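Side-chain contacts in adenosine kinase (Sinorhizobium meliloti, PDB 3UBO), which probably transfers a phosphate from ATP to adenosine, as a pfkB-family kinase that is held here with adenosine and ADP bound: residues I213-R218 / L281-F286; R232-L237 / A259-V264; V255-E260 / R294-C299. All coordinates share one frame; numbering follows the deposited sequence.

Contact 1: residues I213-R218 / L281-F286. With ADP (adenosine-5'-diphosphate), chain D.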
loop_
_atom_site.group_PDB
_atom_site.type_symbol
_atom_site.label_atom_id
_atom_site.label_comp_id
_atom_site.label_asym_id
_atom_site.label_seq_id
_atom_site.Cartn_x
_atom_site.Cartn_y
_atom_site.Cartn_z
ATOM N N ILE A 213 18.759 -26.205 7.247
ATOM C CA ILE A 213 17.436 -25.951 7.879
ATOM C C ILE A 213 16.225 -25.867 6.901
ATOM O O ILE A 213 16.306 -25.226 5.821
ATOM C CB ILE A 213 17.489 -24.639 8.703
ATOM C CG1 ILE A 213 18.701 -24.641 9.647
ATOM C CG2 ILE A 213 16.200 -24.441 9.470
ATOM C CD1 ILE A 213 19.235 -23.262 9.997
ATOM N N VAL A 214 15.118 -26.514 7.269
ATOM C CA VAL A 214 13.918 -26.521 6.425
ATOM C C VAL A 214 12.657 -25.902 7.066
ATOM O O VAL A 214 12.093 -26.495 8.015
ATOM C CB VAL A 214 13.614 -27.951 5.972
ATOM C CG1 VAL A 214 12.193 -28.087 5.458
ATOM C CG2 VAL A 214 14.603 -28.340 4.929
ATOM N N PHE A 215 12.199 -24.731 6.590
ATOM C CA PHE A 215 10.862 -24.197 7.018
ATOM C C PHE A 215 9.786 -24.614 6.017
ATOM O O PHE A 215 10.039 -24.610 4.788
ATOM C CB PHE A 215 10.835 -22.672 7.137
ATOM C CG PHE A 215 11.844 -22.106 8.095
ATOM C CD1 PHE A 215 11.434 -21.601 9.318
ATOM C CD2 PHE A 215 13.219 -22.052 7.754
ATOM C CE1 PHE A 215 12.340 -21.056 10.197
ATOM C CE2 PHE A 215 14.148 -21.523 8.645
ATOM C CZ PHE A 215 13.685 -21.032 9.893
ATOM N N ALA A 216 8.621 -24.984 6.536
ATOM C CA ALA A 216 7.484 -25.433 5.749
ATOM C C ALA A 216 6.125 -25.277 6.516
ATOM O O ALA A 216 6.090 -25.128 7.770
ATOM C CB ALA A 216 7.692 -26.863 5.345
ATOM N N ASN A 217 4.996 -25.303 5.802
ATOM C CA ASN A 217 3.731 -25.364 6.531
ATOM C C ASN A 217 3.292 -26.828 6.467
ATOM O O ASN A 217 3.957 -27.636 5.826
ATOM C CB ASN A 217 2.687 -24.337 6.027
ATOM C CG ASN A 217 2.327 -24.527 4.549
ATOM O OD1 ASN A 217 2.219 -25.654 4.063
ATOM N ND2 ASN A 217 2.111 -23.419 3.840
ATOM N N ARG A 218 2.206 -27.177 7.131
ATOM C CA ARG A 218 1.805 -28.556 7.204
ATOM C C ARG A 218 1.526 -29.174 5.841
ATOM O O ARG A 218 2.075 -30.210 5.528
ATOM C CB ARG A 218 0.630 -28.659 8.121
ATOM C CG ARG A 218 -0.022 -29.974 8.139
ATOM C CD ARG A 218 -1.323 -29.834 8.934
ATOM N NE ARG A 218 -1.791 -31.116 9.417
ATOM C CZ ARG A 218 -1.734 -31.483 10.697
ATOM N NH1 ARG A 218 -1.225 -30.642 11.619
ATOM N NH2 ARG A 218 -2.198 -32.686 11.062
ATOM N N LEU A 281 7.206 -14.453 7.900
ATOM C CA LEU A 281 7.595 -13.710 9.068
ATOM C C LEU A 281 7.719 -14.608 10.265
ATOM O O LEU A 281 8.260 -14.233 11.273
ATOM C CB LEU A 281 6.635 -12.568 9.304
ATOM C CG LEU A 281 7.273 -11.309 8.768
ATOM C CD1 LEU A 281 6.617 -10.810 7.549
ATOM C CD2 LEU A 281 7.361 -10.267 9.796
ATOM N N TYR A 282 7.225 -15.819 10.132
ATOM C CA TYR A 282 7.472 -16.804 11.134
ATOM C C TYR A 282 8.947 -17.184 11.133
ATOM O O TYR A 282 9.586 -17.307 12.161
ATOM C CB TYR A 282 6.651 -18.026 10.863
ATOM C CG TYR A 282 6.960 -19.109 11.838
ATOM C CD1 TYR A 282 7.977 -19.996 11.612
ATOM C CD2 TYR A 282 6.249 -19.223 13.004
ATOM C CE1 TYR A 282 8.247 -20.969 12.502
ATOM C CE2 TYR A 282 6.516 -20.181 13.886
ATOM C CZ TYR A 282 7.511 -21.052 13.640
ATOM O OH TYR A 282 7.763 -22.019 14.558
ATOM N N ALA A 283 9.478 -17.358 9.946
ATOM C CA ALA A 283 10.843 -17.710 9.774
ATOM C C ALA A 283 11.729 -16.541 10.078
ATOM O O ALA A 283 12.847 -16.715 10.464
ATOM C CB ALA A 283 11.051 -18.152 8.381
ATOM N N ALA A 284 11.240 -15.340 9.874
ATOM C CA ALA A 284 12.062 -14.186 10.120
ATOM C C ALA A 284 12.330 -14.079 11.589
ATOM O O ALA A 284 13.425 -13.788 12.002
ATOM C CB ALA A 284 11.390 -12.959 9.649
ATOM N N GLY A 285 11.307 -14.304 12.383
ATOM C CA GLY A 285 11.454 -14.197 13.807
ATOM C C GLY A 285 12.281 -15.345 14.295
ATOM O O GLY A 285 13.174 -15.187 15.101
ATOM N N PHE A 286 11.985 -16.520 13.791
ATOM C CA PHE A 286 12.726 -17.665 14.226
ATOM C C PHE A 286 14.246 -17.509 14.033
ATOM O O PHE A 286 15.033 -17.800 14.884
ATOM C CB PHE A 286 12.161 -18.843 13.496
ATOM C CG PHE A 286 12.794 -20.094 13.844
ATOM C CD1 PHE A 286 14.152 -20.263 13.674
ATOM C CD2 PHE A 286 12.043 -21.138 14.347
ATOM C CE1 PHE A 286 14.779 -21.485 13.999
ATOM C CE2 PHE A 286 12.652 -22.371 14.700
ATOM C CZ PHE A 286 14.030 -22.533 14.505
HETATM P PB ADP D . 1.520 -20.378 5.646
HETATM O O1B ADP D . 0.716 -21.008 4.338
HETATM O O2B ADP D . 3.186 -20.579 5.676
HETATM O O3B ADP D . 1.229 -18.928 5.797
HETATM P PA ADP D . 0.461 -21.373 8.378
HETATM O O1A ADP D . -1.101 -21.894 8.333
HETATM O O2A ADP D . 1.294 -22.378 9.040
HETATM O O3A ADP D . 0.695 -21.375 6.706
HETATM O "O5'" ADP D . 0.728 -19.919 9.175
HETATM C "C5'" ADP D . 2.055 -19.430 9.328
HETATM C "C4'" ADP D . 2.285 -18.744 10.714
HETATM O "O4'" ADP D . 1.588 -17.436 10.982
HETATM C "C3'" ADP D . 1.871 -19.577 12.041
HETATM O "O3'" ADP D . 2.631 -20.705 12.436
HETATM C "C2'" ADP D . 1.434 -18.532 13.059
HETATM O "O2'" ADP D . 2.363 -17.991 14.009
HETATM C "C1'" ADP D . 0.736 -17.579 12.131
HETATM N N9 ADP D . -0.680 -17.948 11.824
HETATM C C8 ADP D . -1.191 -18.544 10.691
HETATM N N7 ADP D . -2.632 -18.710 10.832
HETATM C C5 ADP D . -2.996 -18.212 12.116
HETATM C C6 ADP D . -4.298 -18.091 12.802
HETATM N N6 ADP D . -5.533 -18.517 12.116
HETATM N N1 ADP D . -4.352 -17.529 14.039
HETATM C C2 ADP D . -3.189 -17.054 14.671
HETATM N N3 ADP D . -1.905 -17.178 14.025
HETATM C C4 ADP D . -1.832 -17.735 12.750
#

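Contact 2: residues R232-L237 / A259-V264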
loop_
_atom_site.group_PDB
_atom_site.type_symbol
_atom_site.label_atom_id
_atom_site.label_comp_id
_atom_site.label_asym_id
_atom_site.label_seq_id
_atom_site.Cartn_x
_atom_site.Cartn_y
_atom_site.Cartn_z
ATOM N N ARG A 232 4.366 -39.385 10.614
ATOM C CA ARG A 232 5.290 -40.093 9.736
ATOM C C ARG A 232 6.162 -39.109 8.993
ATOM O O ARG A 232 7.367 -39.346 8.792
ATOM C CB ARG A 232 4.527 -40.907 8.688
ATOM C CG ARG A 232 5.447 -41.489 7.575
ATOM C CD ARG A 232 5.808 -42.960 7.868
ATOM N NE ARG A 232 7.007 -43.465 7.185
ATOM C CZ ARG A 232 7.315 -44.764 7.075
ATOM N NH1 ARG A 232 6.496 -45.705 7.584
ATOM N NH2 ARG A 232 8.436 -45.126 6.442
ATOM N N ALA A 233 5.527 -38.024 8.549
ATOM C CA ALA A 233 6.206 -37.012 7.758
ATOM C C ALA A 233 7.234 -36.268 8.603
ATOM O O ALA A 233 8.322 -35.905 8.111
ATOM C CB ALA A 233 5.215 -36.051 7.133
ATOM N N LEU A 234 6.900 -36.079 9.882
ATOM C CA LEU A 234 7.814 -35.438 10.832
ATOM C C LEU A 234 9.114 -36.234 10.995
ATOM O O LEU A 234 10.175 -35.635 11.137
ATOM C CB LEU A 234 7.125 -35.154 12.184
ATOM C CG LEU A 234 6.280 -33.863 12.247
ATOM C CD1 LEU A 234 5.682 -33.605 13.591
ATOM C CD2 LEU A 234 7.145 -32.695 11.927
ATOM N N GLU A 235 9.038 -37.570 10.940
ATOM C CA GLU A 235 10.231 -38.411 11.030
ATOM C C GLU A 235 11.086 -38.218 9.809
ATOM O O GLU A 235 12.266 -37.925 9.915
ATOM C CB GLU A 235 9.874 -39.887 11.153
ATOM C CG GLU A 235 9.205 -40.243 12.454
ATOM C CD GLU A 235 8.715 -41.692 12.464
ATOM O OE1 GLU A 235 8.839 -42.362 11.383
ATOM O OE2 GLU A 235 8.211 -42.128 13.554
ATOM N N LEU A 236 10.493 -38.388 8.642
ATOM C CA LEU A 236 11.279 -38.324 7.424
ATOM C C LEU A 236 12.039 -36.992 7.301
ATOM O O LEU A 236 13.213 -36.937 6.870
ATOM C CB LEU A 236 10.353 -38.565 6.245
ATOM C CG LEU A 236 9.497 -39.811 6.504
ATOM C CD1 LEU A 236 8.360 -39.924 5.501
ATOM C CD2 LEU A 236 10.376 -41.049 6.445
ATOM N N LEU A 237 11.359 -35.931 7.726
ATOM C CA LEU A 237 11.869 -34.572 7.657
ATOM C C LEU A 237 13.041 -34.336 8.608
ATOM O O LEU A 237 13.954 -33.552 8.305
ATOM C CB LEU A 237 10.737 -33.618 8.020
ATOM C CG LEU A 237 11.160 -32.168 8.271
ATOM C CD1 LEU A 237 11.345 -31.526 6.924
ATOM C CD2 LEU A 237 10.203 -31.345 9.132
ATOM N N ALA A 259 14.304 -36.688 17.403
ATOM C CA ALA A 259 13.094 -37.182 18.104
ATOM C C ALA A 259 12.605 -36.121 19.087
ATOM O O ALA A 259 11.591 -36.296 19.801
ATOM C CB ALA A 259 13.375 -38.516 18.835
ATOM N N GLU A 260 13.380 -35.030 19.117
ATOM C CA GLU A 260 13.052 -33.823 19.877
ATOM C C GLU A 260 11.984 -33.014 19.122
ATOM O O GLU A 260 12.181 -32.747 17.938
ATOM C CB GLU A 260 14.310 -32.967 20.027
ATOM C CG GLU A 260 14.057 -31.815 21.000
ATOM C CD GLU A 260 15.249 -30.872 21.140
ATOM O OE1 GLU A 260 15.105 -29.934 22.001
ATOM O OE2 GLU A 260 16.283 -31.084 20.392
ATOM N N ARG A 261 10.872 -32.635 19.749
ATOM C CA ARG A 261 9.815 -31.934 19.012
ATOM C C ARG A 261 9.291 -30.796 19.842
ATOM O O ARG A 261 8.371 -31.011 20.687
ATOM C CB ARG A 261 8.632 -32.856 18.688
ATOM C CG ARG A 261 8.969 -34.203 18.076
ATOM C CD ARG A 261 7.868 -34.597 17.082
ATOM N NE ARG A 261 8.263 -35.578 16.058
ATOM C CZ ARG A 261 9.425 -35.601 15.395
ATOM N NH1 ARG A 261 10.377 -34.683 15.589
ATOM N NH2 ARG A 261 9.630 -36.566 14.513
ATOM N N VAL A 262 9.855 -29.600 19.632
ATOM C CA VAL A 262 9.384 -28.381 20.314
ATOM C C VAL A 262 8.063 -27.832 19.725
ATOM O O VAL A 262 8.090 -27.155 18.690
ATOM C CB VAL A 262 10.443 -27.248 20.275
ATOM C CG1 VAL A 262 10.016 -26.016 21.134
ATOM C CG2 VAL A 262 11.788 -27.770 20.715
ATOM N N ARG A 263 6.925 -28.107 20.388
ATOM C CA ARG A 263 5.613 -27.516 20.020
ATOM C C ARG A 263 5.296 -26.218 20.767
ATOM O O ARG A 263 4.886 -26.294 21.893
ATOM C CB ARG A 263 4.498 -28.528 20.277
ATOM C CG ARG A 263 4.946 -29.850 19.803
ATOM C CD ARG A 263 3.873 -30.851 19.821
ATOM N NE ARG A 263 4.175 -31.862 18.817
ATOM C CZ ARG A 263 3.515 -33.011 18.661
ATOM N NH1 ARG A 263 2.485 -33.322 19.478
ATOM N NH2 ARG A 263 3.884 -33.843 17.670
ATOM N N VAL A 264 5.511 -25.051 20.169
ATOM C CA VAL A 264 5.079 -23.767 20.704
ATOM C C VAL A 264 3.812 -23.276 19.971
ATOM O O VAL A 264 3.732 -23.269 18.724
ATOM C CB VAL A 264 6.195 -22.684 20.624
ATOM C CG1 VAL A 264 5.693 -21.313 21.104
ATOM C CG2 VAL A 264 7.484 -23.148 21.353
#

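Contact 3: residues V255-E260 / R294-C299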
loop_
_atom_site.group_PDB
_atom_site.type_symbol
_atom_site.label_atom_id
_atom_site.label_comp_id
_atom_site.label_asym_id
_atom_site.label_seq_id
_atom_site.Cartn_x
_atom_site.Cartn_y
_atom_site.Cartn_z
ATOM N N VAL A 255 8.700 -27.420 15.765
ATOM C CA VAL A 255 10.072 -27.642 15.315
ATOM C C VAL A 255 10.578 -29.082 15.561
ATOM O O VAL A 255 10.220 -29.720 16.488
ATOM C CB VAL A 255 11.001 -26.586 15.913
ATOM C CG1 VAL A 255 12.448 -26.724 15.370
ATOM C CG2 VAL A 255 10.475 -25.213 15.583
ATOM N N VAL A 256 11.415 -29.599 14.685
ATOM C CA VAL A 256 11.822 -31.006 14.734
ATOM C C VAL A 256 13.370 -31.149 14.595
ATOM O O VAL A 256 13.980 -30.505 13.724
ATOM C CB VAL A 256 11.034 -31.821 13.665
ATOM C CG1 VAL A 256 11.834 -32.954 13.153
ATOM C CG2 VAL A 256 9.698 -32.294 14.238
ATOM N N ARG A 257 13.972 -31.934 15.520
ATOM C CA ARG A 257 15.432 -32.242 15.629
ATOM C C ARG A 257 15.605 -33.663 16.179
ATOM O O ARG A 257 15.485 -33.888 17.410
ATOM C CB ARG A 257 16.140 -31.254 16.547
ATOM C CG ARG A 257 17.589 -31.274 16.357
ATOM C CD ARG A 257 18.171 -29.902 16.557
ATOM N NE ARG A 257 18.046 -29.448 17.947
ATOM C CZ ARG A 257 18.608 -28.323 18.423
ATOM N NH1 ARG A 257 19.329 -27.520 17.610
ATOM N NH2 ARG A 257 18.445 -28.001 19.711
ATOM N N GLY A 258 15.848 -34.606 15.264
ATOM C CA GLY A 258 15.726 -36.031 15.536
ATOM C C GLY A 258 14.369 -36.489 16.078
ATOM O O GLY A 258 13.405 -36.668 15.309
ATOM N N ALA A 259 14.304 -36.688 17.403
ATOM C CA ALA A 259 13.094 -37.182 18.104
ATOM C C ALA A 259 12.605 -36.121 19.087
ATOM O O ALA A 259 11.591 -36.296 19.801
ATOM C CB ALA A 259 13.375 -38.516 18.835
ATOM N N GLU A 260 13.380 -35.030 19.117
ATOM C CA GLU A 260 13.052 -33.823 19.877
ATOM C C GLU A 260 11.984 -33.014 19.122
ATOM O O GLU A 260 12.181 -32.747 17.938
ATOM C CB GLU A 260 14.310 -32.967 20.027
ATOM C CG GLU A 260 14.057 -31.815 21.000
ATOM C CD GLU A 260 15.249 -30.872 21.140
ATOM O OE1 GLU A 260 15.105 -29.934 22.001
ATOM O OE2 GLU A 260 16.283 -31.084 20.392
ATOM N N ARG A 294 19.419 -18.849 20.782
ATOM C CA ARG A 294 18.231 -18.934 21.623
ATOM C C ARG A 294 17.574 -20.314 21.500
ATOM O O ARG A 294 17.812 -21.050 20.567
ATOM C CB ARG A 294 17.237 -17.834 21.271
ATOM C CG ARG A 294 17.660 -16.436 21.670
ATOM C CD ARG A 294 16.562 -15.476 21.386
ATOM N NE ARG A 294 17.109 -14.195 21.001
ATOM C CZ ARG A 294 16.935 -13.054 21.681
ATOM N NH1 ARG A 294 16.186 -13.030 22.805
ATOM N NH2 ARG A 294 17.502 -11.922 21.208
ATOM N N SER A 295 16.759 -20.683 22.466
ATOM C CA SER A 295 16.241 -22.037 22.495
ATOM C C SER A 295 15.433 -22.206 21.244
ATOM O O SER A 295 15.028 -21.211 20.674
ATOM C CB SER A 295 15.315 -22.198 23.712
ATOM O OG SER A 295 14.695 -20.951 24.021
ATOM N N LEU A 296 15.183 -23.448 20.840
ATOM C CA LEU A 296 14.126 -23.740 19.871
ATOM C C LEU A 296 12.794 -23.219 20.407
ATOM O O LEU A 296 11.939 -22.727 19.652
ATOM C CB LEU A 296 14.003 -25.244 19.618
ATOM C CG LEU A 296 15.259 -25.864 18.978
ATOM C CD1 LEU A 296 14.970 -27.222 18.307
ATOM C CD2 LEU A 296 15.872 -24.870 18.005
ATOM N N GLU A 297 12.630 -23.353 21.717
ATOM C CA GLU A 297 11.471 -22.869 22.410
ATOM C C GLU A 297 11.290 -21.361 22.154
ATOM O O GLU A 297 10.245 -20.934 21.687
ATOM C CB GLU A 297 11.640 -23.158 23.915
ATOM C CG GLU A 297 10.509 -23.961 24.558
ATOM C CD GLU A 297 9.474 -23.087 25.264
ATOM O OE1 GLU A 297 9.782 -21.901 25.555
ATOM O OE2 GLU A 297 8.361 -23.598 25.542
ATOM N N GLU A 298 12.302 -20.558 22.455
ATOM C CA GLU A 298 12.163 -19.116 22.335
ATOM C C GLU A 298 12.248 -18.711 20.862
ATOM O O GLU A 298 12.012 -17.555 20.465
ATOM C CB GLU A 298 13.267 -18.438 23.120
ATOM C CG GLU A 298 12.897 -17.086 23.772
ATOM C CD GLU A 298 14.158 -16.409 24.364
ATOM O OE1 GLU A 298 15.116 -17.174 24.750
ATOM O OE2 GLU A 298 14.214 -15.134 24.415
ATOM N N CYS A 299 12.615 -19.680 20.042
ATOM C CA CYS A 299 12.675 -19.459 18.604
ATOM C C CYS A 299 11.237 -19.595 18.089
ATOM O O CYS A 299 10.716 -18.640 17.508
ATOM C CB CYS A 299 13.690 -20.391 17.870
ATOM S SG CYS A 299 15.394 -19.730 17.604
#

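Contact 1: residues I213-R218 / L281-F286
At the wall of the ADP pocket, Phe215 on strand 213-217 meets Tyr282, Ala283 and Phe286 on helix 278-290. The methyl of Ala283 sits over one face of the Phe215 ring in a CH-pi contact: its CB lies 3.9 Å from the ring centroid, displaced toward the CD1/CE1 rim. Phe215 also drives its CE1/CZ edge into the face of Phe286. The two planes stand at 84° with centroids 5.2 Å apart, a T-shaped pair in which Phe215 CE1 comes 3.8 Å from Phe286 CG. Phe286 holds its CG anti to its own backbone N (chi1 -179°), and this presents the ring face to the strand. Here the central parallel sheet of the ribokinase-like pfkB fold receives a covering helix whose first turn contributes Ala278 and Gly279 to the nucleotide site. Leu287, the residue after Phe286, also packs on Phe215. Both segments reach the ADP themselves. Asn217, at the N-cap of helix 218-224, gives a weak hydrogen bond from ND2 to ADP O1B (2.8 Å, 125°). Tyr282 brings CD2 to 4.0 Å from ADP O3', while the opposite edge of the ring, at Tyr282 CD1, comes 4.4 Å from Phe215 CD1.

Contact 2: residues R232-L237 / A259-V264
A small antiparallel hairpin, strands 253-257 and 260-264, leans on helix 230-240 through Arg261, whose guanidinium lies against Leu234. Leu234 CB stands over one face of that flat group, 3.7 Å from Arg261 NH2 and 4.0 Å from Arg261 CZ. Leu234 CD1 lies beside Arg261 NE at 4.1 Å, so the leucine follows the planar end of the arginine from NE to NH2. Arg261 bends at chi2 (-146°), turning its end across the helix surface. Its NH2 comes 3.5 Å from Leu234 O without making a hydrogen bond, and passes 4.2 Å from Glu235 CG. The acid of Glu235 stays apart, with OE2 5.8 Å from Arg261 NH2, close enough perhaps for a mild electrostatic pull but not for an ion pair. Arg263, two residues on, has its end more loosely placed, NH2 being 4.5 Å from Leu234 CD1. Replacing Arg261 with an alanine would probably uncover this flank of Leu234, leaving a gap where the guanidinium lay. Val256, on the partner strand, also packs on Leu234. The whole is a beta hairpin packed on an alpha-helix, with a guanidinium face on a leucine at its partly exposed margin and no hydrogen bond between the two segments.

Contact 3: residues V255-E260 / R294-C299
Ser295 OG accepts a hydrogen bond from Glu298 N (2.9 Å, 150°), a side-chain N-cap at the start of helix 296-311, and the first residue after the cap, Leu296, carries the contact. Its CD1 reaches in two directions, to Val255 CG1 at 3.9 Å and to Arg257 CZ at 3.8 Å. Over the Arg257 guanidinium this methyl lies 3.6 Å above the plane, off-centre toward the rim, while Leu296 CG comes 3.9 Å from Arg257 NH2. Leu296 keeps CG anti to its carbonyl carbon (chi1 -64°), which directs the branch at the hairpin. The arginine chain is bent at chi2 and chi3, and Glu260 OE2 meets its end in the guanidinium plane: Arg257 NE gives it a long, weak but nearly straight salt-bridge bond of 3.4 Å at 170°, which probably helps keep the flat face turned to Leu296. Arg257 and Glu260 are also the end residues of a type II' turn, with Gly258 and Ala259 at its corners, closed by Glu260 N to Arg257 O. Outside the pair, Val262 on strand 260-264 packs on Leu296 too, and Phe286 lies against Val255 and Cys299, so the hairpin rests on the N-terminal turn of helix 296-311 and on the side of helix 278-290.

Strand 213-217, helix 230-240, the hairpin of strands 253-257 and 260-264, helix 278-290 and helix 296-311 follow in that order along the chain. Contact 1 brackets both segments of contact 2, while its segments alternate with those of contact 3. It lies deepest, its centre about 8 Å from that of the chain; contacts 2 and 3 sit near 20 Å out, their centres 9 Å apart. They share Ala259 and Glu260 and use different sides of the hairpin, which joins helix 230-240 to helix 296-311. Contact 1 touches contact 2 through Val214 and Leu237, and contact 3 through Phe286 with Val255 and Cys299. Packing is thus continuous from ADP-binding strand 213-217, next to the parallel sheet's edge, to the hairpin.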